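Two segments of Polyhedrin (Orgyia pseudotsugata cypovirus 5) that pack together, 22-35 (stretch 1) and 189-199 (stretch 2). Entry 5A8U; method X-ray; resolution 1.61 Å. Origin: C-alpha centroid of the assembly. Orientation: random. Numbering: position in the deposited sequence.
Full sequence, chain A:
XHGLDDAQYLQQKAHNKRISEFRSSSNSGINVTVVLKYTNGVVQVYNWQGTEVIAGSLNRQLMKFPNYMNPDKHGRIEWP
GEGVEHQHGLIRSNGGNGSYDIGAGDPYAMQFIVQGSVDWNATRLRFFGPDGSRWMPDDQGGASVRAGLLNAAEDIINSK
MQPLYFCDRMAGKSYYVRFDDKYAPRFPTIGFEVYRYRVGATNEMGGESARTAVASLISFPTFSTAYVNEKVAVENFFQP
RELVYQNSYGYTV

Stretch 1 (22-35) FRSSSNSGINVTVV
Stretch 2 189-199: TIGFEVYRYRV

Stretch 1 opens with helical phi/psi at residues 22-24 (near -60/-27, -52/-26 and -77/-13), without the regular helical bonds, although Ser25 N does reach Phe22 O at 2.8 Å. A type I beta turn follows from Ser25 to Ser28, with Ser26 at -63/-13 and Asn27 at -103/5, closed by Ser28 N to Ser25 O at 3.1 Å. Gly29 (-98/144) leads into an extended strand, 30-35. Stretch 2 is extended from Thr189 to Tyr195; Arg196 has phi/psi -58/133 and Val199, in the loop, -98/5. The strands run nearly antiparallel, their directions 157° apart and their axes 8.6 Å apart at closest. That spacing is filled by side chains, with no backbone hydrogen bonds between the stretches. The CA register pairs Val32 with Val194 at 7.7 Å, Val34 with Ile190 at 9.9 Å, Ser26 with Arg196 at 7.3 Å and Ser24 with Tyr197 at 7.5 Å.

Alternation sets the apolar half. Ile30, Val32 and Val34 point toward Ile190, Phe192 and Val194, while Asn31, Thr33 and Glu193 point away. Val32 (t) is central: its CG2 lies 3.6 Å from Val194 CG2 (Val194 also t), and its CG1 sits over one face of the Phe192 ring, 4.0 Å from the centroid and 22° off the normal, a CH-pi contact. Phe192 presents that face with chi1 p and chi2 84°. Farther along, Val34 CG2 (chi1 t) meets Ile190 CD1 (p, t) at 3.8 Å; toward the turn, Ile30 CD1 (p, t) approaches Val194 CG1 at 4.2 Å.

Arg196 dominates the polar half, with 140 Å² covered. Its t, p, p rotamer, with chi4 near 180°, brings the guanidinium to the turn. Arg196 NH1 donates to Arg23 O at 2.9 Å (144°), which lies near the guanidinium plane. Ile30 CG2 covers one face, 3.8 Å from Arg196 NH2; Ser26 CA and Ser25 O lie over the opposite face. Ser25 O is 3.0 Å from Arg196 NH1, but the angle is too poor for a hydrogen bond; it accepts from Ser28 OG at 2.7 Å. Ser28 (p) also places OG 3.2 Å from Arg196 NH2.

Water completes the join. Water 1 donates to Ser24 O (2.7 Å) and Tyr197 O (2.6 Å) and accepts from Arg196 NH1 (3.0 Å). Water 3 donates to Ser26 OG (2.7 Å) and accepts from Arg198 NH1 (2.8 Å), bridging two atoms 4.2 Å apart. The rule is alternating apolar packing beside one arginine held among the turn, Arg23 O and Ile30.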

# COMPACT_ATOMS: atom_id res chain seq x y z
N PHE A 22 -15.09 14.90 21.07
CA PHE A 22 -13.87 14.12 20.89
C PHE A 22 -13.44 14.03 19.42
O PHE A 22 -12.25 13.87 19.12
CB PHE A 22 -14.00 12.72 21.50
CG PHE A 22 -12.79 11.85 21.26
CD1 PHE A 22 -11.55 12.20 21.80
CD2 PHE A 22 -12.88 10.72 20.46
CE1 PHE A 22 -10.42 11.42 21.56
CE2 PHE A 22 -11.75 9.92 20.22
CZ PHE A 22 -10.52 10.28 20.77
N ARG A 23 -14.40 14.12 18.51
CA ARG A 23 -14.10 14.15 17.08
C ARG A 23 -13.05 15.21 16.75
O ARG A 23 -12.34 15.09 15.76
CB ARG A 23 -15.37 14.41 16.27
CG ARG A 23 -16.00 15.76 16.58
CD ARG A 23 -17.30 15.97 15.81
NE ARG A 23 -17.06 16.40 14.44
CZ ARG A 23 -17.59 17.49 13.89
NH1 ARG A 23 -18.40 18.28 14.60
NH2 ARG A 23 -17.31 17.80 12.63
N SER A 24 -12.96 16.25 17.58
CA SER A 24 -11.99 17.33 17.38
C SER A 24 -10.57 16.97 17.80
O SER A 24 -9.64 17.71 17.47
CB SER A 24 -12.41 18.59 18.15
OG SER A 24 -13.63 19.11 17.67
N SER A 25 -10.41 15.86 18.53
CA SER A 25 -9.08 15.43 19.01
C SER A 25 -8.26 14.91 17.85
O SER A 25 -8.78 14.18 17.02
CB SER A 25 -9.21 14.32 20.06
OG SER A 25 -7.92 13.82 20.44
N SER A 26 -6.98 15.28 17.79
CA SER A 26 -6.10 14.74 16.77
C SER A 26 -5.96 13.24 16.91
O SER A 26 -5.45 12.59 16.01
CB SER A 26 -4.71 15.39 16.82
OG SER A 26 -4.78 16.77 16.52
N ASN A 27 -6.39 12.68 18.04
CA ASN A 27 -6.29 11.23 18.23
C ASN A 27 -7.61 10.47 18.05
O ASN A 27 -7.66 9.25 18.27
CB ASN A 27 -5.63 10.93 19.57
CG ASN A 27 -4.18 11.34 19.58
OD1 ASN A 27 -3.75 12.18 20.38
ND2 ASN A 27 -3.41 10.77 18.66
N SER A 28 -8.66 11.18 17.64
CA SER A 28 -9.88 10.53 17.17
C SER A 28 -9.69 10.12 15.72
O SER A 28 -8.66 10.42 15.10
CB SER A 28 -11.07 11.49 17.26
OG SER A 28 -10.90 12.59 16.38
N GLY A 29 -10.68 9.44 15.16
CA GLY A 29 -10.58 9.00 13.79
C GLY A 29 -11.29 9.89 12.79
O GLY A 29 -12.33 10.47 13.08
N ILE A 30 -10.69 10.01 11.61
CA ILE A 30 -11.37 10.57 10.44
C ILE A 30 -11.56 9.40 9.49
O ILE A 30 -10.70 8.51 9.43
CB ILE A 30 -10.54 11.72 9.77
CG1 ILE A 30 -9.10 11.30 9.47
CG2 ILE A 30 -10.55 13.00 10.64
CD1 ILE A 30 -8.35 12.28 8.54
N ASN A 31 -12.69 9.37 8.80
CA ASN A 31 -13.03 8.26 7.91
C ASN A 31 -13.25 8.76 6.50
O ASN A 31 -13.87 9.79 6.29
CB ASN A 31 -14.29 7.54 8.39
CG ASN A 31 -14.02 6.57 9.51
OD1 ASN A 31 -13.85 5.38 9.30
ND2 ASN A 31 -13.97 7.09 10.74
N VAL A 32 -12.74 8.01 5.54
CA VAL A 32 -13.03 8.26 4.14
C VAL A 32 -13.56 6.95 3.60
O VAL A 32 -12.94 5.90 3.78
CB VAL A 32 -11.76 8.69 3.39
CG1 VAL A 32 -12.08 8.89 1.91
CG2 VAL A 32 -11.23 9.99 4.01
N THR A 33 -14.73 7.01 2.97
CA THR A 33 -15.34 5.82 2.39
C THR A 33 -15.60 6.07 0.91
O THR A 33 -16.10 7.13 0.50
CB THR A 33 -16.63 5.44 3.12
OG1 THR A 33 -16.36 5.33 4.52
CG2 THR A 33 -17.16 4.07 2.63
N VAL A 34 -15.19 5.11 0.10
CA VAL A 34 -15.56 5.12 -1.31
C VAL A 34 -16.57 4.01 -1.51
O VAL A 34 -16.31 2.85 -1.17
CB VAL A 34 -14.35 4.87 -2.21
CG1 VAL A 34 -14.78 4.43 -3.64
CG2 VAL A 34 -13.48 6.10 -2.24
N VAL A 35 -17.74 4.37 -2.02
CA VAL A 35 -18.77 3.38 -2.29
C VAL A 35 -19.00 3.31 -3.79
O VAL A 35 -19.44 4.28 -4.39
CB VAL A 35 -20.10 3.72 -1.61
CG1 VAL A 35 -21.09 2.59 -1.84
CG2 VAL A 35 -19.89 3.91 -0.13
N THR A 189 -10.15 5.84 -12.50
CA THR A 189 -9.41 5.44 -11.32
C THR A 189 -9.27 6.70 -10.45
O THR A 189 -9.44 7.82 -10.95
CB THR A 189 -8.05 4.82 -11.69
OG1 THR A 189 -7.28 5.77 -12.45
CG2 THR A 189 -8.27 3.58 -12.56
N ILE A 190 -8.99 6.54 -9.16
CA ILE A 190 -9.04 7.69 -8.26
C ILE A 190 -7.88 7.75 -7.29
O ILE A 190 -7.31 6.73 -6.93
CB ILE A 190 -10.34 7.74 -7.41
CG1 ILE A 190 -10.38 6.59 -6.40
CG2 ILE A 190 -11.59 7.83 -8.30
CD1 ILE A 190 -11.55 6.70 -5.45
N GLY A 191 -7.57 8.97 -6.87
CA GLY A 191 -6.71 9.23 -5.72
C GLY A 191 -7.38 10.30 -4.87
O GLY A 191 -8.13 11.13 -5.38
N PHE A 192 -7.14 10.28 -3.57
CA PHE A 192 -7.72 11.30 -2.69
C PHE A 192 -6.78 11.66 -1.53
O PHE A 192 -5.89 10.87 -1.15
CB PHE A 192 -9.07 10.82 -2.13
CG PHE A 192 -8.96 9.62 -1.23
CD1 PHE A 192 -8.63 9.78 0.12
CD2 PHE A 192 -9.13 8.33 -1.73
CE1 PHE A 192 -8.48 8.67 0.96
CE2 PHE A 192 -8.98 7.22 -0.88
CZ PHE A 192 -8.65 7.40 0.46
N GLU A 193 -6.98 12.86 -0.98
CA GLU A 193 -6.29 13.28 0.25
C GLU A 193 -7.29 14.00 1.13
O GLU A 193 -8.01 14.87 0.66
CB GLU A 193 -5.12 14.23 -0.06
CG GLU A 193 -4.14 13.68 -1.08
CD GLU A 193 -3.08 14.69 -1.51
OE1 GLU A 193 -3.24 15.90 -1.21
OE2 GLU A 193 -2.09 14.27 -2.15
N VAL A 194 -7.33 13.63 2.40
CA VAL A 194 -8.23 14.26 3.36
C VAL A 194 -7.41 14.59 4.61
O VAL A 194 -6.55 13.82 5.02
CB VAL A 194 -9.38 13.31 3.71
CG1 VAL A 194 -10.14 13.74 4.99
CG2 VAL A 194 -10.32 13.14 2.51
N TYR A 195 -7.69 15.75 5.18
CA TYR A 195 -6.86 16.31 6.23
C TYR A 195 -7.65 16.70 7.48
O TYR A 195 -8.74 17.23 7.41
CB TYR A 195 -6.15 17.57 5.69
CG TYR A 195 -5.23 17.30 4.52
CD1 TYR A 195 -5.72 17.32 3.22
CD2 TYR A 195 -3.88 17.02 4.71
CE1 TYR A 195 -4.89 17.08 2.14
CE2 TYR A 195 -3.04 16.79 3.65
CZ TYR A 195 -3.55 16.82 2.36
OH TYR A 195 -2.73 16.59 1.29
N ARG A 196 -7.03 16.46 8.63
CA ARG A 196 -7.53 16.85 9.94
C ARG A 196 -7.77 18.35 10.04
O ARG A 196 -6.90 19.16 9.68
CB ARG A 196 -6.50 16.40 10.99
CG ARG A 196 -6.57 17.07 12.35
CD ARG A 196 -7.73 16.59 13.17
NE ARG A 196 -7.78 15.13 13.31
CZ ARG A 196 -8.80 14.51 13.89
NH1 ARG A 196 -9.81 15.23 14.37
NH2 ARG A 196 -8.83 13.19 13.99
N TYR A 197 -8.93 18.74 10.57
CA TYR A 197 -9.13 20.11 11.00
C TYR A 197 -8.38 20.31 12.31
O TYR A 197 -8.54 19.56 13.28
CB TYR A 197 -10.61 20.40 11.23
CG TYR A 197 -10.87 21.80 11.75
CD1 TYR A 197 -10.62 22.90 10.96
CD2 TYR A 197 -11.34 22.00 13.05
CE1 TYR A 197 -10.85 24.19 11.44
CE2 TYR A 197 -11.58 23.28 13.54
CZ TYR A 197 -11.33 24.37 12.73
OH TYR A 197 -11.58 25.64 13.19
N ARG A 198 -7.54 21.33 12.33
CA ARG A 198 -6.71 21.60 13.50
C ARG A 198 -7.32 22.74 14.30
O ARG A 198 -7.80 23.71 13.72
CB ARG A 198 -5.30 21.94 13.05
CG ARG A 198 -4.52 20.72 12.54
CD ARG A 198 -3.92 19.90 13.70
NE ARG A 198 -2.96 20.72 14.44
CZ ARG A 198 -3.17 21.23 15.65
NH1 ARG A 198 -4.29 20.97 16.32
NH2 ARG A 198 -2.24 22.00 16.20
N VAL A 199 -7.29 22.62 15.62
CA VAL A 199 -7.86 23.67 16.47
C VAL A 199 -6.79 24.63 16.99
O VAL A 199 -7.08 25.51 17.81
CB VAL A 199 -8.66 23.07 17.66
CG1 VAL A 199 -9.88 22.34 17.14
CG2 VAL A 199 -7.78 22.12 18.48
O HOH W 1 -10.12 18.20 14.81
O HOH W 2 -8.33 18.71 15.62
O HOH W 3 -6.26 18.97 16.28